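Local coordinates for protein probable glucarate dehydratase (Mycobacterium smegmatis str. MC2 155, PDB 3VDG) that probably catalyses the magnesium-dependent dehydration of glucarate or a related sugar acid, at residues N26-T31 and A67-L72; F98-I103 and P138-C143. All blocks are in the same frame, centred on the assembly; numbering follows the deposited sequence.

Interaction 1: residues N26-T31 and A67-L72; sequences NRIRIT and AGLTGL
Ile28, whose side chain meets Ala67 and Leu69, leaves the chain between two arginines whose flat guanidinium groups rest on neighbours in their own segment. One face of the Arg27 guanidinium receives Arg29 CB, 3.5 Å above the plane and offset toward the rim. In the same way, Thr31 CG2 lies 3.8 Å over one face of the Arg29 guanidinium. That second group is also held by one N-H, slightly out of its plane: Arg29 NH1 donates to the backbone O of Ile30 over 3.1 Å, with an N-H...O angle of 153°, although the donor stands well above the carbonyl plane. Both plates thus lie against their own segment, and the contact with 67-72 is left to aliphatic carbon.

Ile28 provides that carbon. Its CG1 branch extends opposite the backbone N (chi1 171°) and continues outstretched, which delivers CD1 to the turn. There Ile28 CD1 touches Ala67 CB at 3.6 Å and Leu69 CD1 at 3.9 Å. The Leu69 side chain crosses that of Ile28 at about a right angle, one methyl against another, while Ala67 CB also lies 3.9 Å from Ile28 CG1. Gly68, with its positive phi, carries the chain between these two partners. Val150 of helix 131-151 touches both Ile28 and Leu69, and Thr65 packs on Ile28.

Polar ties accompany this apolar patch: Arg29 N donates to Asp66 OD1, and Leu69 O accepts from Thr65 OG1. The case illustrates how, at one end of the three-stranded antiparallel sheet of an enolase-type N-terminal capping domain, the approach to strand 30-41 packs on the turn of the hairpin formed by strands 55-65 and 70-75.

Interaction 2: residues F98-I103 and P138-C143; sequences FSTNVI and PFEVAC
Thr100, Ile103 and Cys143 all direct a side-chain branch away from their own carbonyl carbon, and these three torsions bring their side-chain ends together between the two helices. Cys143 has SG opposite its carbonyl carbon (chi1 -79°), Ile103 sends CG1 out likewise, and Thr100 does so with its methyl CG2, with OG1 (chi1 52°) between the backbone N and the carbonyl carbon. The result is two van der Waals contacts: Thr100 CG2 lies 3.8 Å from Cys143 CB, and Ile103 CD1 lies 3.8 Å from Cys143 SG. Cys143 therefore receives one partner on its methylene and another on its sulfur, from residues three apart on the facing helix. The aliphatic part of Glu140 lies further off, its CG 4.4 Å from Thr100 CG2.

The polar ends look elsewhere. Glu140 is buried, and its carboxylate is gripped through both oxygens: OE1 accepts from the backbone N of Leu323, where helix 323-336 begins, and OE2 from NE2 of Gln324. The backbone N-H at the helix start, with the amide beside it, would be expected to favour the ionised form. Gln324 NE2 is also bonded to Thr100 OG1, so one amide joins Thr100 OG1 and Glu140 OE2.

As a worked example of helix packing in the enolase fold, the contact sets the start of helix 100-111 against helix 131-151 within the capping domain, while Glu140 and Thr100 reach a helix of the barrel.

Helix 131-151 unites the two contacts: its later part packs on interaction 1, and its middle forms one side of interaction 2. Their centres are 11 Å apart, and they touch directly where Ile30 CD1 meets Ile103 CD1 at 3.8 Å and where Gly71 and Leu72 pack on Ala142. Interaction 1 is at the end of the sheet, partly buried, with arginines lying on their own segment. All four touching residues of interaction 2 are buried, and it is larger, 176 Å² against 118 Å². Both join apolar side chains, but the polar partners differ: backbone and hairpin residues at the sheet end, a barrel helix at the buried contact.

Interaction 1: residues N26-T31 and A67-L72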
ATOM      1  N   ASN A  26     -23.756 -13.037  -7.769  1.00 21.42           N
ATOM      2  CA  ASN A  26     -22.852 -11.911  -7.973  1.00 27.46           C
ATOM      3  C   ASN A  26     -21.395 -12.345  -7.763  1.00 28.76           C
ATOM      4  O   ASN A  26     -20.544 -11.580  -7.267  1.00 25.05           O
ATOM      5  CB  ASN A  26     -23.206 -10.766  -7.030  1.00 23.67           C
ATOM      6  CG  ASN A  26     -22.491  -9.483  -7.399  1.00 28.62           C
ATOM      7  OD1 ASN A  26     -22.208  -9.247  -8.571  1.00 27.14           O
ATOM      8  ND2 ASN A  26     -22.171  -8.658  -6.396  1.00 27.30           N
ATOM      9  N   ARG A  27     -21.114 -13.576  -8.169  1.00 20.35           N
ATOM     10  CA  ARG A  27     -19.824 -14.210  -7.885  1.00 21.34           C
ATOM     11  C   ARG A  27     -19.097 -14.595  -9.169  1.00 27.68           C
ATOM     12  O   ARG A  27     -19.698 -15.150 -10.107  1.00 21.61           O
ATOM     13  CB  ARG A  27     -20.040 -15.459  -7.000  1.00 19.52           C
ATOM     14  CG  ARG A  27     -18.773 -16.278  -6.722  1.00 22.98           C
ATOM     15  CD  ARG A  27     -18.971 -17.221  -5.534  1.00 24.09           C
ATOM     16  NE  ARG A  27     -17.814 -18.094  -5.299  1.00 23.79           N
ATOM     17  CZ  ARG A  27     -16.745 -17.735  -4.586  1.00 27.69           C
ATOM     18  NH1 ARG A  27     -16.685 -16.527  -4.022  1.00 21.71           N
ATOM     19  NH2 ARG A  27     -15.741 -18.585  -4.422  1.00 23.47           N
ATOM     20  N   ILE A  28     -17.808 -14.275  -9.221  1.00 17.73           N
ATOM     21  CA  ILE A  28     -16.955 -14.708 -10.337  1.00 16.29           C
ATOM     22  C   ILE A  28     -15.677 -15.302  -9.765  1.00 20.41           C
ATOM     23  O   ILE A  28     -14.877 -14.619  -9.126  1.00 21.62           O
ATOM     24  CB  ILE A  28     -16.660 -13.574 -11.338  1.00 22.93           C
ATOM     25  CG1 ILE A  28     -15.581 -14.010 -12.348  1.00 18.56           C
ATOM     26  CG2 ILE A  28     -16.306 -12.272 -10.620  1.00 23.51           C
ATOM     27  CD1 ILE A  28     -15.474 -13.036 -13.503  1.00 22.40           C
ATOM     28  N   ARG A  29     -15.509 -16.593  -9.962  1.00 18.00           N
ATOM     29  CA  ARG A  29     -14.495 -17.312  -9.242  1.00 20.28           C
ATOM     30  C   ARG A  29     -13.685 -18.200 -10.183  1.00 21.54           C
ATOM     31  O   ARG A  29     -14.098 -18.496 -11.314  1.00 22.61           O
ATOM     32  CB  ARG A  29     -15.118 -18.112  -8.091  1.00 23.56           C
ATOM     33  CG  ARG A  29     -16.163 -19.142  -8.522  1.00 29.10           C
ATOM     34  CD  ARG A  29     -15.503 -20.468  -8.883  1.00 29.57           C
ATOM     35  NE  ARG A  29     -16.486 -21.530  -9.112  1.00 27.17           N
ATOM     36  CZ  ARG A  29     -16.175 -22.809  -9.295  1.00 30.92           C
ATOM     37  NH1 ARG A  29     -14.901 -23.208  -9.266  1.00 25.72           N
ATOM     38  NH2 ARG A  29     -17.138 -23.704  -9.467  1.00 32.75           N
ATOM     39  N   ILE A  30     -12.530 -18.614  -9.703  1.00 22.22           N
ATOM     40  CA  ILE A  30     -11.572 -19.335 -10.516  1.00 23.59           C
ATOM     41  C   ILE A  30     -12.006 -20.792 -10.680  1.00 20.84           C
ATOM     42  O   ILE A  30     -12.374 -21.440  -9.694  1.00 21.96           O
ATOM     43  CB  ILE A  30     -10.190 -19.290  -9.821  1.00 21.48           C
ATOM     44  CG1 ILE A  30      -9.669 -17.838  -9.815  1.00 19.81           C
ATOM     45  CG2 ILE A  30      -9.217 -20.268 -10.495  1.00 18.64           C
ATOM     46  CD1 ILE A  30      -8.570 -17.580  -8.786  1.00 18.72           C
ATOM     47  N   THR A  31     -11.948 -21.301 -11.914  1.00 21.63           N
ATOM     48  CA  THR A  31     -12.256 -22.709 -12.165  1.00 25.50           C
ATOM     49  C   THR A  31     -10.989 -23.519 -12.466  1.00 33.67           C
ATOM     50  O   THR A  31     -10.979 -24.733 -12.356  1.00 25.65           O
ATOM     51  CB  THR A  31     -13.262 -22.870 -13.316  1.00 31.96           C
ATOM     52  OG1 THR A  31     -12.763 -22.200 -14.477  1.00 25.95           O
ATOM     53  CG2 THR A  31     -14.641 -22.286 -12.923  1.00 27.29           C
ATOM     54  N   ALA A  67     -17.309 -17.403 -15.096  1.00 28.14           N
ATOM     55  CA  ALA A  67     -17.965 -16.426 -15.972  1.00 26.81           C
ATOM     56  C   ALA A  67     -17.490 -16.601 -17.421  1.00 31.70           C
ATOM     57  O   ALA A  67     -17.902 -15.866 -18.312  1.00 30.11           O
ATOM     58  CB  ALA A  67     -17.669 -15.008 -15.503  1.00 23.38           C
ATOM     59  N   GLY A  68     -16.588 -17.550 -17.654  1.00 28.80           N
ATOM     60  CA  GLY A  68     -15.975 -17.682 -18.982  1.00 33.65           C
ATOM     61  C   GLY A  68     -15.028 -16.538 -19.354  1.00 37.54           C
ATOM     62  O   GLY A  68     -14.700 -16.360 -20.512  1.00 28.55           O
ATOM     63  N   LEU A  69     -14.585 -15.745 -18.387  1.00 25.47           N
ATOM     64  CA  LEU A  69     -13.568 -14.715 -18.671  1.00 22.09           C
ATOM     65  C   LEU A  69     -12.203 -15.281 -18.289  1.00 27.15           C
ATOM     66  O   LEU A  69     -12.086 -15.973 -17.289  1.00 29.02           O
ATOM     67  CB  LEU A  69     -13.821 -13.446 -17.862  1.00 25.49           C
ATOM     68  CG  LEU A  69     -15.155 -12.766 -18.142  1.00 32.74           C
ATOM     69  CD1 LEU A  69     -15.348 -11.604 -17.182  1.00 25.90           C
ATOM     70  CD2 LEU A  69     -15.208 -12.300 -19.587  1.00 33.44           C
ATOM     71  N   THR A  70     -11.177 -14.995 -19.078  1.00 21.64           N
ATOM     72  CA  THR A  70      -9.839 -15.554 -18.798  1.00 21.71           C
ATOM     73  C   THR A  70      -8.879 -14.406 -18.532  1.00 21.07           C
ATOM     74  O   THR A  70      -8.836 -13.447 -19.304  1.00 21.88           O
ATOM     75  CB  THR A  70      -9.324 -16.410 -19.986  1.00 26.76           C
ATOM     76  OG1 THR A  70     -10.124 -17.595 -20.087  1.00 33.15           O
ATOM     77  CG2 THR A  70      -7.854 -16.824 -19.783  1.00 22.33           C
ATOM     78  N   GLY A  71      -8.115 -14.502 -17.447  1.00 19.84           N
ATOM     79  CA  GLY A  71      -7.117 -13.468 -17.125  1.00 16.63           C
ATOM     80  C   GLY A  71      -5.710 -13.971 -17.480  1.00 17.15           C
ATOM     81  O   GLY A  71      -5.440 -15.181 -17.455  1.00 19.63           O
ATOM     82  N   LEU A  72      -4.803 -13.043 -17.767  1.00 18.11           N
ATOM     83  CA  LEU A  72      -3.454 -13.402 -18.202  1.00 19.69           C
ATOM     84  C   LEU A  72      -2.435 -12.924 -17.174  1.00 20.75           C
ATOM     85  O   LEU A  72      -2.580 -11.841 -16.602  1.00 20.60           O
ATOM     86  CB  LEU A  72      -3.130 -12.740 -19.557  1.00 18.32           C
ATOM     87  CG  LEU A  72      -4.088 -13.089 -20.707  1.00 22.06           C
ATOM     88  CD1 LEU A  72      -3.664 -12.360 -21.990  1.00 18.20           C
ATOM     89  CD2 LEU A  72      -4.106 -14.599 -20.868  1.00 17.97           C
TER

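Interaction 2: residues F98-I103 and P138-C143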
ATOM      1  N   PHE A  98     -11.683 -11.354  -6.995  1.00 18.80           N
ATOM      2  CA  PHE A  98     -11.528 -10.130  -6.205  1.00 19.93           C
ATOM      3  C   PHE A  98     -10.894 -10.410  -4.838  1.00 25.39           C
ATOM      4  O   PHE A  98     -10.504  -9.485  -4.118  1.00 23.87           O
ATOM      5  CB  PHE A  98     -12.882  -9.425  -6.023  1.00 16.41           C
ATOM      6  CG  PHE A  98     -13.399  -8.789  -7.286  1.00 18.37           C
ATOM      7  CD1 PHE A  98     -13.072  -7.472  -7.598  1.00 15.55           C
ATOM      8  CD2 PHE A  98     -14.201  -9.508  -8.167  1.00 19.27           C
ATOM      9  CE1 PHE A  98     -13.530  -6.877  -8.758  1.00 15.65           C
ATOM     10  CE2 PHE A  98     -14.657  -8.919  -9.337  1.00 15.75           C
ATOM     11  CZ  PHE A  98     -14.326  -7.606  -9.635  1.00 17.65           C
ATOM     12  N   SER A  99     -10.781 -11.684  -4.483  1.00 17.87           N
ATOM     13  CA  SER A  99     -10.229 -12.046  -3.165  1.00 19.28           C
ATOM     14  C   SER A  99      -8.725 -12.345  -3.231  1.00 20.69           C
ATOM     15  O   SER A  99      -8.278 -13.423  -2.849  1.00 20.18           O
ATOM     16  CB  SER A  99     -10.973 -13.241  -2.564  1.00 21.71           C
ATOM     17  OG  SER A  99     -12.337 -12.937  -2.303  1.00 23.02           O
ATOM     18  N   THR A 100      -7.942 -11.372  -3.678  1.00 18.23           N
ATOM     19  CA  THR A 100      -6.517 -11.583  -3.858  1.00 19.55           C
ATOM     20  C   THR A 100      -5.755 -11.745  -2.532  1.00 17.77           C
ATOM     21  O   THR A 100      -4.753 -12.452  -2.495  1.00 18.92           O
ATOM     22  CB  THR A 100      -5.887 -10.489  -4.755  1.00 22.40           C
ATOM     23  OG1 THR A 100      -6.239  -9.204  -4.236  1.00 17.84           O
ATOM     24  CG2 THR A 100      -6.432 -10.623  -6.212  1.00 18.32           C
ATOM     25  N   ASN A 101      -6.235 -11.129  -1.449  1.00 18.26           N
ATOM     26  CA  ASN A 101      -5.604 -11.335  -0.128  1.00 16.76           C
ATOM     27  C   ASN A 101      -5.695 -12.807   0.274  1.00 15.95           C
ATOM     28  O   ASN A 101      -4.709 -13.422   0.690  1.00 20.76           O
ATOM     29  CB  ASN A 101      -6.275 -10.496   0.963  1.00 15.80           C
ATOM     30  CG  ASN A 101      -5.970  -9.007   0.838  1.00 22.63           C
ATOM     31  OD1 ASN A 101      -4.925  -8.622   0.318  1.00 21.85           O
ATOM     32  ND2 ASN A 101      -6.899  -8.166   1.297  1.00 21.36           N
ATOM     33  N   VAL A 102      -6.899 -13.365   0.157  1.00 15.63           N
ATOM     34  CA  VAL A 102      -7.124 -14.762   0.494  1.00 19.28           C
ATOM     35  C   VAL A 102      -6.291 -15.666  -0.424  1.00 20.17           C
ATOM     36  O   VAL A 102      -5.732 -16.665   0.019  1.00 21.66           O
ATOM     37  CB  VAL A 102      -8.634 -15.123   0.352  1.00 20.47           C
ATOM     38  CG1 VAL A 102      -8.827 -16.619   0.224  1.00 26.41           C
ATOM     39  CG2 VAL A 102      -9.438 -14.571   1.534  1.00 21.22           C
ATOM     40  N   ILE A 103      -6.218 -15.311  -1.706  1.00 18.52           N
ATOM     41  CA  ILE A 103      -5.514 -16.129  -2.682  1.00 18.75           C
ATOM     42  C   ILE A 103      -4.027 -16.211  -2.328  1.00 22.22           C
ATOM     43  O   ILE A 103      -3.420 -17.283  -2.402  1.00 21.97           O
ATOM     44  CB  ILE A 103      -5.769 -15.643  -4.130  1.00 21.19           C
ATOM     45  CG1 ILE A 103      -7.177 -16.076  -4.590  1.00 16.53           C
ATOM     46  CG2 ILE A 103      -4.742 -16.199  -5.113  1.00 19.34           C
ATOM     47  CD1 ILE A 103      -7.636 -15.316  -5.818  1.00 19.17           C
ATOM     48  N   PRO A 138       1.931 -13.911 -10.851  1.00 18.31           N
ATOM     49  CA  PRO A 138       1.182 -14.061 -12.108  1.00 19.63           C
ATOM     50  C   PRO A 138      -0.313 -14.330 -11.910  1.00 19.85           C
ATOM     51  O   PRO A 138      -1.139 -13.938 -12.751  1.00 18.05           O
ATOM     52  CB  PRO A 138       1.832 -15.292 -12.770  1.00 20.44           C
ATOM     53  CG  PRO A 138       2.441 -16.056 -11.633  1.00 18.93           C
ATOM     54  CD  PRO A 138       2.940 -14.976 -10.682  1.00 17.72           C
ATOM     55  N   PHE A 139      -0.669 -14.995 -10.821  1.00 17.14           N
ATOM     56  CA  PHE A 139      -2.087 -15.223 -10.545  1.00 19.76           C
ATOM     57  C   PHE A 139      -2.778 -13.934 -10.142  1.00 21.12           C
ATOM     58  O   PHE A 139      -3.930 -13.690 -10.520  1.00 20.76           O
ATOM     59  CB  PHE A 139      -2.282 -16.300  -9.486  1.00 19.26           C
ATOM     60  CG  PHE A 139      -1.806 -17.642  -9.931  1.00 21.32           C
ATOM     61  CD1 PHE A 139      -2.560 -18.397 -10.829  1.00 21.15           C
ATOM     62  CD2 PHE A 139      -0.586 -18.134  -9.493  1.00 22.72           C
ATOM     63  CE1 PHE A 139      -2.104 -19.626 -11.286  1.00 19.24           C
ATOM     64  CE2 PHE A 139      -0.130 -19.376  -9.937  1.00 23.40           C
ATOM     65  CZ  PHE A 139      -0.895 -20.121 -10.827  1.00 22.10           C
ATOM     66  N   GLU A 140      -2.069 -13.101  -9.383  1.00 16.64           N
ATOM     67  CA  GLU A 140      -2.616 -11.804  -8.982  1.00 17.82           C
ATOM     68  C   GLU A 140      -2.813 -10.925 -10.205  1.00 18.64           C
ATOM     69  O   GLU A 140      -3.820 -10.229 -10.327  1.00 18.33           O
ATOM     70  CB  GLU A 140      -1.674 -11.111  -7.991  1.00 20.41           C
ATOM     71  CG  GLU A 140      -2.267  -9.885  -7.321  1.00 19.06           C
ATOM     72  CD  GLU A 140      -1.806  -8.561  -7.932  1.00 23.29           C
ATOM     73  OE1 GLU A 140      -1.166  -8.557  -9.016  1.00 22.93           O
ATOM     74  OE2 GLU A 140      -2.088  -7.504  -7.316  1.00 21.47           O
ATOM     75  N   VAL A 141      -1.856 -10.939 -11.124  1.00 17.54           N
ATOM     76  CA  VAL A 141      -1.984 -10.101 -12.337  1.00 16.65           C
ATOM     77  C   VAL A 141      -3.177 -10.598 -13.165  1.00 15.71           C
ATOM     78  O   VAL A 141      -3.989  -9.805 -13.626  1.00 17.01           O
ATOM     79  CB  VAL A 141      -0.690 -10.107 -13.184  1.00 19.41           C
ATOM     80  CG1 VAL A 141      -0.932  -9.501 -14.566  1.00 17.45           C
ATOM     81  CG2 VAL A 141       0.421  -9.313 -12.470  1.00 17.47           C
ATOM     82  N   ALA A 142      -3.287 -11.918 -13.321  1.00 16.14           N
ATOM     83  CA  ALA A 142      -4.420 -12.502 -14.031  1.00 20.98           C
ATOM     84  C   ALA A 142      -5.763 -12.184 -13.343  1.00 17.92           C
ATOM     85  O   ALA A 142      -6.792 -11.967 -14.015  1.00 17.53           O
ATOM     86  CB  ALA A 142      -4.229 -14.018 -14.187  1.00 14.21           C
ATOM     87  N   CYS A 143      -5.774 -12.166 -12.011  1.00 16.72           N
ATOM     88  CA  CYS A 143      -6.995 -11.789 -11.275  1.00 15.04           C
ATOM     89  C   CYS A 143      -7.397 -10.349 -11.572  1.00 16.50           C
ATOM     90  O   CYS A 143      -8.581 -10.058 -11.797  1.00 16.02           O
ATOM     91  CB  CYS A 143      -6.827 -11.954  -9.753  1.00 14.38           C
ATOM     92  SG  CYS A 143      -6.988 -13.657  -9.164  1.00 20.25           S
TER